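Local coordinates for protein aminotransferase TlmJ (Streptoalloteichus hindustanus, PDB 5UID) that probably catalyses pyridoxal 5'-phosphate-dependent amino-group transfer in natural product biosynthesis, as a member of the DegT/DnrJ/EryC1 aminotransferase family, at residues E70-G75 / P154-S159; L197-P202 / E206-L211; A93-A96 / R100-F103. All coordinates share one frame; numbering follows the deposited sequence.

Contact 1: E70-G75 / P154-S159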
ATOM      1  N   GLU A  70     -12.708  -9.383  -3.663  1.00 34.61           N
ATOM      2  CA  GLU A  70     -12.988  -9.989  -2.365  1.00 31.11           C
ATOM      3  C   GLU A  70     -14.406  -9.667  -1.909  1.00 34.16           C
ATOM      4  O   GLU A  70     -15.152 -10.561  -1.488  1.00 30.12           O
ATOM      5  CB  GLU A  70     -11.969  -9.511  -1.327  1.00 29.41           C
ATOM      6  CG  GLU A  70     -10.551 -10.004  -1.569  1.00 36.67           C
ATOM      7  CD  GLU A  70      -9.549  -9.385  -0.612  1.00 47.48           C
ATOM      8  OE1 GLU A  70      -9.977  -8.713   0.349  1.00 50.38           O
ATOM      9  OE2 GLU A  70      -8.331  -9.570  -0.821  1.00 51.80           O
ATOM     10  N   LEU A  71     -14.798  -8.394  -1.995  1.00 36.12           N
ATOM     11  CA  LEU A  71     -16.121  -7.989  -1.529  1.00 35.48           C
ATOM     12  C   LEU A  71     -17.224  -8.644  -2.352  1.00 38.19           C
ATOM     13  O   LEU A  71     -18.282  -8.995  -1.817  1.00 42.10           O
ATOM     14  CB  LEU A  71     -16.245  -6.466  -1.575  1.00 28.56           C
ATOM     15  CG  LEU A  71     -15.324  -5.708  -0.617  1.00 29.51           C
ATOM     16  CD1 LEU A  71     -15.292  -4.234  -0.965  1.00 34.83           C
ATOM     17  CD2 LEU A  71     -15.776  -5.908   0.822  1.00 28.64           C
ATOM     18  N   LEU A  72     -16.995  -8.819  -3.656  1.00 35.92           N
ATOM     19  CA  LEU A  72     -17.996  -9.453  -4.507  1.00 35.42           C
ATOM     20  C   LEU A  72     -18.069 -10.958  -4.291  1.00 35.70           C
ATOM     21  O   LEU A  72     -19.040 -11.586  -4.723  1.00 35.79           O
ATOM     22  CB  LEU A  72     -17.705  -9.144  -5.976  1.00 33.91           C
ATOM     23  CG  LEU A  72     -17.910  -7.693  -6.413  1.00 30.44           C
ATOM     24  CD1 LEU A  72     -17.452  -7.502  -7.848  1.00 32.93           C
ATOM     25  CD2 LEU A  72     -19.367  -7.288  -6.256  1.00 30.70           C
ATOM     26  N   GLY A  73     -17.070 -11.548  -3.640  1.00 36.17           N
ATOM     27  CA  GLY A  73     -17.124 -12.956  -3.304  1.00 38.72           C
ATOM     28  C   GLY A  73     -16.771 -13.907  -4.422  1.00 39.23           C
ATOM     29  O   GLY A  73     -17.260 -15.041  -4.433  1.00 36.48           O
ATOM     30  N   VAL A  74     -15.934 -13.484  -5.372  1.00 38.97           N
ATOM     31  CA  VAL A  74     -15.506 -14.390  -6.428  1.00 43.26           C
ATOM     32  C   VAL A  74     -14.533 -15.412  -5.851  1.00 38.75           C
ATOM     33  O   VAL A  74     -13.812 -15.142  -4.881  1.00 43.85           O
ATOM     34  CB  VAL A  74     -14.875 -13.617  -7.602  1.00 46.75           C
ATOM     35  CG1 VAL A  74     -15.810 -12.515  -8.077  1.00 46.52           C
ATOM     36  CG2 VAL A  74     -13.522 -13.045  -7.212  1.00 44.33           C
ATOM     37  N   GLY A  75     -14.522 -16.604  -6.443  1.00 37.98           N
ATOM     38  CA  GLY A  75     -13.675 -17.674  -5.969  1.00 35.97           C
ATOM     39  C   GLY A  75     -13.554 -18.815  -6.958  1.00 37.32           C
ATOM     40  O   GLY A  75     -13.811 -18.658  -8.155  1.00 38.05           O
ATOM     41  N   PRO A 154     -22.320  -7.914 -11.682  1.00 34.97           N
ATOM     42  CA  PRO A 154     -21.703  -6.672 -11.204  1.00 31.81           C
ATOM     43  C   PRO A 154     -20.622  -6.186 -12.161  1.00 34.99           C
ATOM     44  O   PRO A 154     -19.841  -6.973 -12.701  1.00 32.57           O
ATOM     45  CB  PRO A 154     -21.115  -7.067  -9.843  1.00 28.55           C
ATOM     46  CG  PRO A 154     -21.879  -8.284  -9.434  1.00 36.84           C
ATOM     47  CD  PRO A 154     -22.192  -9.008 -10.707  1.00 38.04           C
ATOM     48  N   LEU A 155     -20.585  -4.873 -12.367  1.00 35.65           N
ATOM     49  CA  LEU A 155     -19.622  -4.240 -13.258  1.00 33.79           C
ATOM     50  C   LEU A 155     -18.639  -3.420 -12.434  1.00 38.82           C
ATOM     51  O   LEU A 155     -19.048  -2.545 -11.662  1.00 36.17           O
ATOM     52  CB  LEU A 155     -20.326  -3.353 -14.284  1.00 33.19           C
ATOM     53  CG  LEU A 155     -19.392  -2.546 -15.183  1.00 30.80           C
ATOM     54  CD1 LEU A 155     -18.527  -3.474 -16.019  1.00 25.50           C
ATOM     55  CD2 LEU A 155     -20.187  -1.598 -16.070  1.00 35.67           C
ATOM     56  N   VAL A 156     -17.349  -3.701 -12.603  1.00 32.54           N
ATOM     57  CA  VAL A 156     -16.279  -2.968 -11.940  1.00 26.00           C
ATOM     58  C   VAL A 156     -15.559  -2.132 -12.988  1.00 27.68           C
ATOM     59  O   VAL A 156     -15.148  -2.650 -14.032  1.00 24.26           O
ATOM     60  CB  VAL A 156     -15.300  -3.917 -11.226  1.00 29.76           C
ATOM     61  CG1 VAL A 156     -14.195  -3.123 -10.544  1.00 25.62           C
ATOM     62  CG2 VAL A 156     -16.042  -4.780 -10.214  1.00 28.52           C
ATOM     63  N   GLU A 157     -15.410  -0.841 -12.711  1.00 26.16           N
ATOM     64  CA  GLU A 157     -14.758   0.089 -13.626  1.00 30.91           C
ATOM     65  C   GLU A 157     -13.361   0.410 -13.108  1.00 31.01           C
ATOM     66  O   GLU A 157     -13.212   1.099 -12.094  1.00 26.46           O
ATOM     67  CB  GLU A 157     -15.576   1.367 -13.779  1.00 26.16           C
ATOM     68  CG  GLU A 157     -16.757   1.256 -14.720  1.00 30.14           C
ATOM     69  CD  GLU A 157     -17.508   2.565 -14.824  1.00 31.68           C
ATOM     70  OE1 GLU A 157     -18.541   2.714 -14.137  1.00 30.32           O
ATOM     71  OE2 GLU A 157     -17.042   3.454 -15.568  1.00 29.95           O
ATOM     72  N   ASP A 158     -12.344  -0.088 -13.804  1.00 27.64           N
ATOM     73  CA  ASP A 158     -10.975   0.368 -13.576  1.00 32.91           C
ATOM     74  C   ASP A 158     -10.853   1.717 -14.275  1.00 27.09           C
ATOM     75  O   ASP A 158     -10.577   1.803 -15.471  1.00 27.91           O
ATOM     76  CB  ASP A 158      -9.961  -0.648 -14.094  1.00 26.76           C
ATOM     77  CG  ASP A 158      -8.522  -0.263 -13.768  1.00 28.73           C
ATOM     78  OD1 ASP A 158      -8.290   0.874 -13.303  1.00 27.35           O
ATOM     79  OD2 ASP A 158      -7.616  -1.102 -13.977  1.00 25.51           O
ATOM     80  N   SER A 159     -11.074   2.787 -13.512  1.00 20.61           N
ATOM     81  CA  SER A 159     -11.090   4.145 -14.037  1.00 23.09           C
ATOM     82  C   SER A 159      -9.735   4.843 -13.930  1.00 25.87           C
ATOM     83  O   SER A 159      -9.686   6.079 -13.919  1.00 29.71           O
ATOM     84  CB  SER A 159     -12.160   4.965 -13.315  1.00 25.21           C
ATOM     85  OG  SER A 159     -13.383   4.251 -13.268  1.00 30.78           O
TER
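Leu72 reaches with both branches of its fork to the start of strand 155-158, where Pro154 and Val156 receive it. All the pairs across this small interface are apolar. CD2 of Leu72 lies 4.0 Å from CB of Pro154, with the ring's CG slightly farther off, and CD1 of Leu72 meets CG2 of Val156 at 3.9 Å. CD1 also lies 4.2 Å from Pro154 CB, so the proline carbon touches both methyls of the leucine. Leu72 holds CG anti to its own carbonyl carbon (chi1 -69°) and CD1 anti to CA (chi2 174°), an extended course that carries CD1 out to the strand, while CD2 branches beside it toward Pro154. The leucine methyls thus lie alongside Pro154 CB and Val156 CG2, the side chains running in opposite directions. An alanine in place of this leucine removes both methyls, which would probably open a gap beside Pro154 and Val156 where the helix end meets the sheet.

The two segments exchange no polar bond. Within 70-75, Gly73 N donates to Glu70 O at 3.0 Å, part of the Schellman motif that closes helix 61-72; Gly73 has a positive phi of 80°, which favours glycine, and the chain turns away directly after Leu72. Within 154-159, Ser159 OG makes a weak bond to Glu157 O.

The contact packs the C-terminal end of helix 61-72 against the central sheet. Strand 155-158 runs there between strands 126-132 and 178-182; Leu72 also touches Ala128, while Val156 packs on Met69, one turn back in the same helix. From another face of the helix, Leu71 packs on Leu204, Ala208 and Leu211 of helix 202-212.

Contact 2: L197-P202 / E206-L211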
ATOM      1  N   LEU A 197     -11.962   4.072  -4.106  1.00 28.29           N
ATOM      2  CA  LEU A 197     -13.067   3.188  -4.442  1.00 33.67           C
ATOM      3  C   LEU A 197     -14.373   3.968  -4.411  1.00 32.59           C
ATOM      4  O   LEU A 197     -14.555   4.857  -3.576  1.00 31.36           O
ATOM      5  CB  LEU A 197     -13.145   2.010  -3.469  1.00 29.12           C
ATOM      6  CG  LEU A 197     -12.115   0.900  -3.648  1.00 29.13           C
ATOM      7  CD1 LEU A 197     -12.137  -0.026  -2.449  1.00 33.98           C
ATOM      8  CD2 LEU A 197     -12.402   0.131  -4.927  1.00 19.00           C
ATOM      9  N   CYS A 198     -15.278   3.636  -5.328  1.00 28.89           N
ATOM     10  CA  CYS A 198     -16.624   4.190  -5.329  1.00 33.01           C
ATOM     11  C   CYS A 198     -17.618   3.053  -5.506  1.00 33.55           C
ATOM     12  O   CYS A 198     -17.522   2.284  -6.467  1.00 27.90           O
ATOM     13  CB  CYS A 198     -16.808   5.234  -6.435  1.00 26.72           C
ATOM     14  SG  CYS A 198     -18.447   6.003  -6.453  1.00 39.50           S
ATOM     15  N   PHE A 199     -18.564   2.951  -4.580  1.00 35.09           N
ATOM     16  CA  PHE A 199     -19.554   1.884  -4.584  1.00 32.38           C
ATOM     17  C   PHE A 199     -20.940   2.462  -4.822  1.00 34.42           C
ATOM     18  O   PHE A 199     -21.304   3.487  -4.237  1.00 47.07           O
ATOM     19  CB  PHE A 199     -19.539   1.111  -3.262  1.00 36.49           C
ATOM     20  CG  PHE A 199     -18.252   0.394  -2.998  1.00 33.53           C
ATOM     21  CD1 PHE A 199     -17.211   1.031  -2.347  1.00 31.34           C
ATOM     22  CD2 PHE A 199     -18.082  -0.921  -3.401  1.00 35.28           C
ATOM     23  CE1 PHE A 199     -16.022   0.371  -2.103  1.00 32.00           C
ATOM     24  CE2 PHE A 199     -16.896  -1.586  -3.160  1.00 32.32           C
ATOM     25  CZ  PHE A 199     -15.864  -0.940  -2.511  1.00 34.91           C
ATOM     26  N   ARG A 200     -21.707   1.803  -5.687  1.00 40.16           N
ATOM     27  CA  ARG A 200     -23.110   2.170  -5.839  1.00 39.90           C
ATOM     28  C   ARG A 200     -23.890   1.848  -4.572  1.00 39.90           C
ATOM     29  O   ARG A 200     -24.802   2.589  -4.188  1.00 41.65           O
ATOM     30  CB  ARG A 200     -23.707   1.449  -7.045  1.00 42.53           C
ATOM     31  CG  ARG A 200     -24.770   2.241  -7.788  1.00 56.54           C
ATOM     32  CD  ARG A 200     -24.429   2.312  -9.266  1.00 65.76           C
ATOM     33  NE  ARG A 200     -25.473   1.745 -10.113  1.00 77.99           N
ATOM     34  CZ  ARG A 200     -26.010   2.374 -11.153  1.00 85.69           C
ATOM     35  NH1 ARG A 200     -25.592   3.588 -11.482  1.00 86.84           N
ATOM     36  NH2 ARG A 200     -26.960   1.786 -11.870  1.00 91.31           N
ATOM     37  N   ASP A 201     -23.530   0.754  -3.902  1.00 39.17           N
ATOM     38  CA  ASP A 201     -24.186   0.349  -2.665  1.00 41.15           C
ATOM     39  C   ASP A 201     -23.437   0.940  -1.478  1.00 45.56           C
ATOM     40  O   ASP A 201     -22.261   0.608  -1.276  1.00 42.99           O
ATOM     41  CB  ASP A 201     -24.219  -1.167  -2.560  1.00 48.47           C
ATOM     42  CG  ASP A 201     -24.903  -1.657  -1.295  1.00 50.25           C
ATOM     43  OD1 ASP A 201     -25.595  -0.860  -0.628  1.00 52.93           O
ATOM     44  OD2 ASP A 201     -24.744  -2.851  -0.969  1.00 51.63           O
ATOM     45  N   PRO A 202     -24.064   1.803  -0.674  1.00 51.12           N
ATOM     46  CA  PRO A 202     -23.355   2.352   0.492  1.00 45.32           C
ATOM     47  C   PRO A 202     -22.992   1.302   1.528  1.00 41.58           C
ATOM     48  O   PRO A 202     -21.957   1.439   2.194  1.00 36.60           O
ATOM     49  CB  PRO A 202     -24.347   3.382   1.053  1.00 44.45           C
ATOM     50  CG  PRO A 202     -25.680   2.924   0.565  1.00 53.98           C
ATOM     51  CD  PRO A 202     -25.430   2.337  -0.793  1.00 55.29           C
ATOM     52  N   GLU A 206     -19.326   0.459   3.334  1.00 37.58           N
ATOM     53  CA  GLU A 206     -19.052   0.263   4.754  1.00 41.80           C
ATOM     54  C   GLU A 206     -18.223  -0.996   4.982  1.00 40.55           C
ATOM     55  O   GLU A 206     -17.331  -1.012   5.839  1.00 32.79           O
ATOM     56  CB  GLU A 206     -20.361   0.193   5.544  1.00 43.14           C
ATOM     57  CG  GLU A 206     -21.231   1.430   5.421  1.00 61.53           C
ATOM     58  CD  GLU A 206     -22.534   1.310   6.194  1.00 78.41           C
ATOM     59  OE1 GLU A 206     -22.536   0.670   7.267  1.00 83.03           O
ATOM     60  OE2 GLU A 206     -23.559   1.850   5.723  1.00 82.43           O
ATOM     61  N   ARG A 207     -18.506  -2.061   4.227  1.00 37.71           N
ATOM     62  CA  ARG A 207     -17.691  -3.269   4.318  1.00 38.18           C
ATOM     63  C   ARG A 207     -16.266  -3.005   3.854  1.00 36.84           C
ATOM     64  O   ARG A 207     -15.307  -3.521   4.441  1.00 37.94           O
ATOM     65  CB  ARG A 207     -18.309  -4.394   3.488  1.00 27.90           C
ATOM     66  CG  ARG A 207     -19.640  -4.915   3.993  1.00 53.72           C
ATOM     67  CD  ARG A 207     -20.094  -6.087   3.138  1.00 49.96           C
ATOM     68  NE  ARG A 207     -19.070  -7.127   3.073  1.00 48.86           N
ATOM     69  CZ  ARG A 207     -18.989  -8.039   2.110  1.00 51.62           C
ATOM     70  NH1 ARG A 207     -19.867  -8.038   1.116  1.00 52.40           N
ATOM     71  NH2 ARG A 207     -18.022  -8.947   2.133  1.00 49.16           N
ATOM     72  N   ALA A 208     -16.110  -2.209   2.792  1.00 30.78           N
ATOM     73  CA  ALA A 208     -14.782  -1.935   2.255  1.00 27.72           C
ATOM     74  C   ALA A 208     -13.922  -1.185   3.264  1.00 29.33           C
ATOM     75  O   ALA A 208     -12.723  -1.458   3.390  1.00 31.12           O
ATOM     76  CB  ALA A 208     -14.895  -1.145   0.952  1.00 25.94           C
ATOM     77  N   ARG A 209     -14.518  -0.233   3.989  1.00 27.14           N
ATOM     78  CA  ARG A 209     -13.760   0.521   4.983  1.00 27.83           C
ATOM     79  C   ARG A 209     -13.215  -0.394   6.072  1.00 30.77           C
ATOM     80  O   ARG A 209     -12.067  -0.241   6.504  1.00 32.07           O
ATOM     81  CB  ARG A 209     -14.636   1.615   5.595  1.00 28.78           C
ATOM     82  CG  ARG A 209     -14.978   2.737   4.638  1.00 30.35           C
ATOM     83  CD  ARG A 209     -15.807   3.822   5.309  1.00 30.09           C
ATOM     84  NE  ARG A 209     -16.043   4.941   4.402  1.00 40.50           N
ATOM     85  CZ  ARG A 209     -17.127   5.077   3.647  1.00 46.72           C
ATOM     86  NH1 ARG A 209     -18.090   4.165   3.696  1.00 55.53           N
ATOM     87  NH2 ARG A 209     -17.253   6.126   2.845  1.00 42.46           N
ATOM     88  N   LYS A 210     -14.024  -1.353   6.527  1.00 32.86           N
ATOM     89  CA  LYS A 210     -13.558  -2.286   7.548  1.00 34.29           C
ATOM     90  C   LYS A 210     -12.512  -3.237   6.984  1.00 30.28           C
ATOM     91  O   LYS A 210     -11.460  -3.455   7.597  1.00 30.73           O
ATOM     92  CB  LYS A 210     -14.742  -3.062   8.127  1.00 41.96           C
ATOM     93  CG  LYS A 210     -15.619  -2.251   9.067  1.00 50.87           C
ATOM     94  CD  LYS A 210     -16.902  -2.996   9.403  1.00 59.63           C
ATOM     95  CE  LYS A 210     -16.614  -4.403   9.905  1.00 67.02           C
ATOM     96  NZ  LYS A 210     -17.868  -5.168  10.164  1.00 75.50           N
ATOM     97  N   LEU A 211     -12.781  -3.811   5.807  1.00 29.71           N
ATOM     98  CA  LEU A 211     -11.833  -4.744   5.205  1.00 32.88           C
ATOM     99  C   LEU A 211     -10.495  -4.070   4.922  1.00 36.03           C
ATOM    100  O   LEU A 211      -9.433  -4.671   5.126  1.00 32.04           O
ATOM    101  CB  LEU A 211     -12.423  -5.337   3.926  1.00 24.21           C
ATOM    102  CG  LEU A 211     -11.576  -6.402   3.227  1.00 30.24           C
ATOM    103  CD1 LEU A 211     -11.323  -7.578   4.160  1.00 27.83           C
ATOM    104  CD2 LEU A 211     -12.244  -6.867   1.946  1.00 30.86           C
TER
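Phe199 turns its CG anti to its own carbonyl carbon (chi1 -64°), swinging the ring off strand 195-199 to meet Ala208, and Glu206 sets its CG likewise, which lays the start of its side chain beside the oxygen of Pro202. The Ala208 methyl sits equally near two ring atoms: CB is 3.6 Å from both CE1 and CZ of Phe199. The approach is oblique to the ring, and the two equal distances centre it on the CE1-CZ bond at the far end of the phenyl group.

At the other end of the contact, Glu206 N donates to Pro202 O at 3.0 Å. The N-H...O angle is 149° and the donor is tilted 20° from the carbonyl plane, a bent but ordinary helical bond in the first turn of helix 202-212. Glu206 CG approaches the same oxygen to 3.3 Å, and beyond CG the chain runs extended along this exposed side of the helix. Asp201 is the N-cap, its OD1 accepting from Glu203 N.

Val178 of strand 178-182 and Leu204 of the helix also pack against Phe199. The contact therefore combines two chemistries: polar groups and a capping carboxylate start the helix at its outer end, whereas dispersion between a methyl and an aromatic ring holds its inner face to the strand that leads into it.

Contact 3: A93-A96 / R100-F103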
ATOM      1  N   ALA A  93      -6.040  -9.780  -9.539  1.00 29.13           N
ATOM      2  CA  ALA A  93      -7.074  -9.705  -8.513  1.00 25.39           C
ATOM      3  C   ALA A  93      -8.103 -10.816  -8.673  1.00 21.75           C
ATOM      4  O   ALA A  93      -8.696 -11.261  -7.684  1.00 26.46           O
ATOM      5  CB  ALA A  93      -7.758  -8.338  -8.554  1.00 19.37           C
ATOM      6  N   ILE A  94      -8.321 -11.280  -9.904  1.00 27.16           N
ATOM      7  CA  ILE A  94      -9.274 -12.357 -10.148  1.00 30.23           C
ATOM      8  C   ILE A  94      -8.657 -13.709  -9.816  1.00 29.42           C
ATOM      9  O   ILE A  94      -9.223 -14.498  -9.050  1.00 28.73           O
ATOM     10  CB  ILE A  94      -9.765 -12.303 -11.608  1.00 32.88           C
ATOM     11  CG1 ILE A  94     -10.471 -10.972 -11.883  1.00 25.49           C
ATOM     12  CG2 ILE A  94     -10.683 -13.485 -11.915  1.00 21.29           C
ATOM     13  CD1 ILE A  94     -10.458 -10.567 -13.341  1.00 27.12           C
ATOM     14  N   ALA A  95      -7.485 -13.995 -10.385  1.00 28.43           N
ATOM     15  CA  ALA A  95      -6.873 -15.308 -10.227  1.00 30.59           C
ATOM     16  C   ALA A  95      -6.386 -15.572  -8.805  1.00 28.88           C
ATOM     17  O   ALA A  95      -6.277 -16.738  -8.412  1.00 32.75           O
ATOM     18  CB  ALA A  95      -5.715 -15.465 -11.214  1.00 28.46           C
ATOM     19  N   ALA A  96      -6.090 -14.526  -8.026  1.00 28.35           N
ATOM     20  CA  ALA A  96      -5.620 -14.741  -6.660  1.00 29.76           C
ATOM     21  C   ALA A  96      -6.719 -15.303  -5.767  1.00 26.36           C
ATOM     22  O   ALA A  96      -6.424 -15.998  -4.789  1.00 27.27           O
ATOM     23  CB  ALA A  96      -5.078 -13.439  -6.069  1.00 32.95           C
ATOM     24  N   ARG A 100     -11.323 -17.606 -12.455  1.00 34.22           N
ATOM     25  CA  ARG A 100     -10.701 -17.685 -13.767  1.00 34.26           C
ATOM     26  C   ARG A 100     -10.941 -16.396 -14.535  1.00 34.99           C
ATOM     27  O   ARG A 100     -12.102 -16.074 -14.837  1.00 36.33           O
ATOM     28  CB  ARG A 100     -11.254 -18.873 -14.547  1.00 40.62           C
ATOM     29  CG  ARG A 100     -10.751 -18.973 -15.975  1.00 49.98           C
ATOM     30  CD  ARG A 100     -11.191 -20.283 -16.616  1.00 60.42           C
ATOM     31  NE  ARG A 100     -10.771 -20.381 -18.010  1.00 71.74           N
ATOM     32  CZ  ARG A 100     -11.573 -20.163 -19.049  1.00 84.15           C
ATOM     33  NH1 ARG A 100     -12.844 -19.840 -18.854  1.00 87.82           N
ATOM     34  NH2 ARG A 100     -11.103 -20.273 -20.285  1.00 88.71           N
ATOM     35  N   PRO A 101      -9.900 -15.630 -14.863  1.00 30.94           N
ATOM     36  CA  PRO A 101     -10.087 -14.444 -15.714  1.00 30.57           C
ATOM     37  C   PRO A 101     -10.403 -14.869 -17.141  1.00 32.32           C
ATOM     38  O   PRO A 101      -9.633 -15.599 -17.767  1.00 35.38           O
ATOM     39  CB  PRO A 101      -8.735 -13.722 -15.626  1.00 28.87           C
ATOM     40  CG  PRO A 101      -7.994 -14.375 -14.489  1.00 33.08           C
ATOM     41  CD  PRO A 101      -8.506 -15.777 -14.419  1.00 30.08           C
ATOM     42  N   VAL A 102     -11.540 -14.407 -17.652  1.00 32.72           N
ATOM     43  CA  VAL A 102     -12.001 -14.746 -18.995  1.00 33.04           C
ATOM     44  C   VAL A 102     -11.847 -13.503 -19.860  1.00 32.10           C
ATOM     45  O   VAL A 102     -12.621 -12.547 -19.733  1.00 30.08           O
ATOM     46  CB  VAL A 102     -13.449 -15.251 -18.991  1.00 33.41           C
ATOM     47  CG1 VAL A 102     -13.912 -15.541 -20.412  1.00 41.55           C
ATOM     48  CG2 VAL A 102     -13.568 -16.496 -18.124  1.00 32.63           C
ATOM     49  N   PHE A 103     -10.854 -13.515 -20.744  1.00 32.91           N
ATOM     50  CA  PHE A 103     -10.520 -12.328 -21.517  1.00 30.63           C
ATOM     51  C   PHE A 103     -11.418 -12.190 -22.740  1.00 31.65           C
ATOM     52  O   PHE A 103     -11.711 -13.169 -23.433  1.00 36.20           O
ATOM     53  CB  PHE A 103      -9.053 -12.368 -21.945  1.00 33.35           C
ATOM     54  CG  PHE A 103      -8.089 -12.369 -20.792  1.00 31.94           C
ATOM     55  CD1 PHE A 103      -7.953 -11.250 -19.989  1.00 30.93           C
ATOM     56  CD2 PHE A 103      -7.318 -13.486 -20.515  1.00 34.69           C
ATOM     57  CE1 PHE A 103      -7.070 -11.246 -18.923  1.00 30.59           C
ATOM     58  CE2 PHE A 103      -6.430 -13.490 -19.454  1.00 30.09           C
ATOM     59  CZ  PHE A 103      -6.308 -12.369 -18.657  1.00 29.78           C
TER
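Ile94 and Ala95, toward the C-terminal end of helix 88-95, close on Pro101 in an apolar helix-to-strand contact at the edge of the central sheet, across the short connection to strand 100-104. The chains come nearest where CA of Ala95 stands 5.7 Å from CA of Arg100, consistent with the few residues that link them.

The gamma methyl of Ile94 does most of the touching. Its CG2 is 3.7 Å from Pro101 N, 3.8 Å from Pro101 CG and 4.0 Å from Pro101 CD, and so spans one side of the pyrrolidine ring from the nitrogen to the outer carbons. A chi1 of -61° places this methyl anti to the Ile94 backbone N and directs it at the proline, while CG1 takes the position beside that N. Ile94 CB adds a contact with Pro101 CG at 4.0 Å. Ala95 reaches the same ring carbon with its CB at 4.1 Å, so that Pro101 CG is touched by two successive residues of the helix. The side chains of Ile94 and Pro101 lie alongside each other and point opposite ways.

Arg100 directs its CB away from the helix, and its NH1 forms a salt bridge with Glu79. The backbones of Arg100 and Val102 pair with strand 79-83, whereas the intervening Pro101 has no N-H to offer, which is compatible with a strand that is outermost in this chain's sheet. Ile94 also packs on Val80 and Leu82 of that neighbouring strand, and Phe241 of the second subunit packs on Ala95 and Ala96, which brings the dimer interface to this helix end.

Such a helix-to-strand closure belongs to the beta-alpha-beta crossover formed by strand 79-83, helix 88-95 and strand 100-104, part of the alpha/beta fold of PLP-dependent aminotransferases.

In the fold
All three contacts tie helices to one mixed seven-stranded sheet. Contact 3 is nested within the chain loop that contact 1 closes, and contact 2 follows both. The centres of contacts 1 and 2 lie about 12 Å apart and the two touch through Leu71, whose CD1 is 3.7 Å from Phe199 CZ; helices 61-72 and 202-212 pack directly on each other. Contact 3 lies about 11 Å from contact 1, centre to centre, without touching it, and about 21 Å from contact 2. On strands 100-104, 155-158 and 195-199, they sample most of the sheet's width. They belong to the alpha/beta core of the aminotransferase fold, in which Asp158 of strand 155-158 lies close to the cofactor-bearing residue.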